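Local coordinates for protein alpha-glucosidase (Bacteroides thetaiotaomicron, PDB 5XFM) that probably hydrolyses beta-L-arabinopyranosides and alpha-galactosides, as a calcium-containing bifunctional glycoside hydrolase of family 97, at residues F146-Q151 with C197-G202. The protein carries 1 engineered substitution. Residues are numbered along the deposited sequence; the frame is centred on the assembly and turned at random.
Sequences FRFPEQ and CLFRIG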
loop_
_atom_site.group_PDB
_atom_site.type_symbol
_atom_site.label_atom_id
_atom_site.label_comp_id
_atom_site.label_asym_id
_atom_site.label_seq_id
_atom_site.Cartn_x
_atom_site.Cartn_y
_atom_site.Cartn_z
ATOM N N PHE A 146 17.270 -7.653 9.356
ATOM C CA PHE A 146 17.776 -7.318 8.033
ATOM C C PHE A 146 19.022 -6.441 8.188
ATOM O O PHE A 146 18.942 -5.306 8.675
ATOM C CB PHE A 146 16.700 -6.607 7.208
ATOM C CG PHE A 146 15.366 -7.298 7.243
ATOM C CD1 PHE A 146 14.440 -7.004 8.230
ATOM C CD2 PHE A 146 15.047 -8.263 6.303
ATOM C CE1 PHE A 146 13.222 -7.648 8.268
ATOM C CE2 PHE A 146 13.826 -8.913 6.340
ATOM C CZ PHE A 146 12.916 -8.604 7.323
ATOM N N ARG A 147 20.172 -6.989 7.808
ATOM C CA ARG A 147 21.445 -6.291 7.910
ATOM C C ARG A 147 21.944 -5.921 6.517
ATOM O O ARG A 147 21.884 -6.733 5.600
ATOM C CB ARG A 147 22.474 -7.151 8.640
ATOM C CG ARG A 147 23.753 -6.420 8.964
ATOM C CD ARG A 147 24.794 -7.312 9.630
ATOM N NE ARG A 147 24.319 -8.009 10.826
ATOM C CZ ARG A 147 24.547 -7.580 12.067
ATOM N NH1 ARG A 147 25.194 -6.442 12.257
ATOM N NH2 ARG A 147 24.110 -8.266 13.118
ATOM N N PHE A 148 22.394 -4.684 6.346
ATOM C CA PHE A 148 22.758 -4.189 5.017
ATOM C C PHE A 148 24.237 -3.861 4.860
ATOM O O PHE A 148 24.922 -3.595 5.846
ATOM C CB PHE A 148 21.919 -2.956 4.670
ATOM C CG PHE A 148 20.455 -3.243 4.567
ATOM C CD1 PHE A 148 19.904 -3.682 3.373
ATOM C CD2 PHE A 148 19.629 -3.085 5.664
ATOM C CE1 PHE A 148 18.549 -3.952 3.277
ATOM C CE2 PHE A 148 18.277 -3.356 5.573
ATOM C CZ PHE A 148 17.739 -3.789 4.378
ATOM N N PRO A 149 24.738 -3.898 3.613
ATOM C CA PRO A 149 26.111 -3.439 3.377
ATOM C C PRO A 149 26.306 -1.999 3.821
ATOM O O PRO A 149 25.400 -1.175 3.715
ATOM C CB PRO A 149 26.275 -3.573 1.863
ATOM C CG PRO A 149 25.302 -4.621 1.474
ATOM C CD PRO A 149 24.127 -4.460 2.397
ATOM N N GLU A 150 27.510 -1.725 4.303
ATOM C CA GLU A 150 27.922 -0.441 4.867
ATOM C C GLU A 150 27.464 0.788 4.074
ATOM O O GLU A 150 27.058 1.792 4.656
ATOM C CB GLU A 150 29.438 -0.461 5.030
ATOM C CG GLU A 150 29.832 -1.015 6.389
ATOM C CD GLU A 150 31.328 -1.099 6.594
ATOM O OE1 GLU A 150 32.064 -0.288 5.995
ATOM O OE2 GLU A 150 31.769 -2.003 7.340
ATOM N N GLN A 151 27.555 0.718 2.751
ATOM C CA GLN A 151 27.318 1.893 1.917
ATOM C C GLN A 151 25.830 2.113 1.634
ATOM O O GLN A 151 25.464 2.963 0.823
ATOM C CB GLN A 151 28.075 1.773 0.591
ATOM C CG GLN A 151 27.506 0.747 -0.381
ATOM C CD GLN A 151 27.899 -0.691 -0.065
ATOM O OE1 GLN A 151 28.327 -1.010 1.046
ATOM N NE2 GLN A 151 27.738 -1.571 -1.049
ATOM N N CYS A 197 9.914 -0.689 3.378
ATOM C CA CYS A 197 11.135 0.070 3.592
ATOM C C CYS A 197 12.121 -0.126 2.447
ATOM O O CYS A 197 12.533 -1.247 2.167
ATOM C CB CYS A 197 11.768 -0.351 4.913
ATOM S SG CYS A 197 10.690 -0.107 6.324
ATOM N N LEU A 198 12.508 0.972 1.804
ATOM C CA LEU A 198 13.359 0.905 0.620
ATOM C C LEU A 198 14.818 1.222 0.944
ATOM O O LEU A 198 15.125 2.181 1.642
ATOM C CB LEU A 198 12.845 1.858 -0.468
ATOM C CG LEU A 198 13.617 1.824 -1.795
ATOM C CD1 LEU A 198 13.580 0.423 -2.431
ATOM C CD2 LEU A 198 13.093 2.855 -2.768
ATOM N N PHE A 199 15.714 0.401 0.418
ATOM C CA PHE A 199 17.141 0.559 0.632
ATOM C C PHE A 199 17.877 0.550 -0.695
ATOM O O PHE A 199 17.591 -0.264 -1.571
ATOM C CB PHE A 199 17.685 -0.545 1.530
ATOM C CG PHE A 199 17.104 -0.555 2.914
ATOM C CD1 PHE A 199 15.902 -1.192 3.172
ATOM C CD2 PHE A 199 17.782 0.036 3.967
ATOM C CE1 PHE A 199 15.374 -1.218 4.452
ATOM C CE2 PHE A 199 17.262 0.011 5.247
ATOM C CZ PHE A 199 16.054 -0.617 5.489
ATOM N N ARG A 200 18.800 1.493 -0.851
ATOM C CA ARG A 200 19.690 1.507 -1.995
ATOM C C ARG A 200 21.048 0.954 -1.586
ATOM O O ARG A 200 21.701 1.481 -0.677
ATOM C CB ARG A 200 19.828 2.917 -2.568
ATOM C CG ARG A 200 20.816 3.011 -3.725
ATOM C CD ARG A 200 20.715 4.348 -4.446
ATOM N NE ARG A 200 21.271 5.456 -3.681
ATOM C CZ ARG A 200 22.565 5.753 -3.635
ATOM N NH1 ARG A 200 23.439 5.004 -4.302
ATOM N NH2 ARG A 200 22.984 6.792 -2.915
ATOM N N ILE A 201 21.447 -0.131 -2.246
ATOM C CA ILE A 201 22.675 -0.842 -1.911
ATOM C C ILE A 201 23.858 -0.275 -2.704
ATOM O O ILE A 201 24.464 -0.967 -3.525
ATOM C CB ILE A 201 22.528 -2.352 -2.183
ATOM C CG1 ILE A 201 21.149 -2.844 -1.712
ATOM C CG2 ILE A 201 23.634 -3.138 -1.488
ATOM C CD1 ILE A 201 20.921 -2.703 -0.214
ATOM N N GLY A 202 24.174 0.992 -2.456
ATOM C CA GLY A 202 25.237 1.663 -3.175
ATOM C C GLY A 202 24.940 1.680 -4.658
ATOM O O GLY A 202 23.952 2.267 -5.101
HETATM O O HOH W 1 23.692 4.047 -1.036
#
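Phe-148 and Phe-199 meet ring on ring, a worked example of how two beta-sheets can pack mainly through side chains, with no direct hydrogen bond between the segments. The ring centroids lie 3.9 Å apart and the planes are inclined by 19°, a face-to-face stack with CZ of Phe-148 over the centre of the Phe-199 ring. In both residues CG is anti to the carbonyl carbon (chi1 -64° and -63°), beside the backbone N; with both CB atoms directed toward the other segment, the rings meet. Tyr-232 adds an edge-to-face partner to Phe-199. An alanine in place of Phe-199 would probably open a gap and leave the Phe-148 ring without its stacking partner.

Among aliphatic groups, CD1 of Ile-201 approaches the Phe-148 ring obliquely, 3.9 Å from CD1 of Phe-148, while CG2 of Ile-201 rests 3.7 Å from CG of Pro-149. Farther along, the bent Gln-151 chain lays CG 3.7 Å from CA of Gly-202.

At the polar outer end, water 1 donates to Gln-151 O (2.8 Å) and Arg-200 O, bridging the segments over one face of the Arg-200 guanidinium. Arg-200 NH1 bonds to Gly-202 O (2.9 Å), and its NE forms a salt bridge with Asp-180.

Just past strand 136-147 and near the end of strand 197-200, members of different antiparallel sheets, this layer closes the margin of the apolar core between facing sheets, as in a beta-sandwich, in the galactose mutarotase-like N-terminal region.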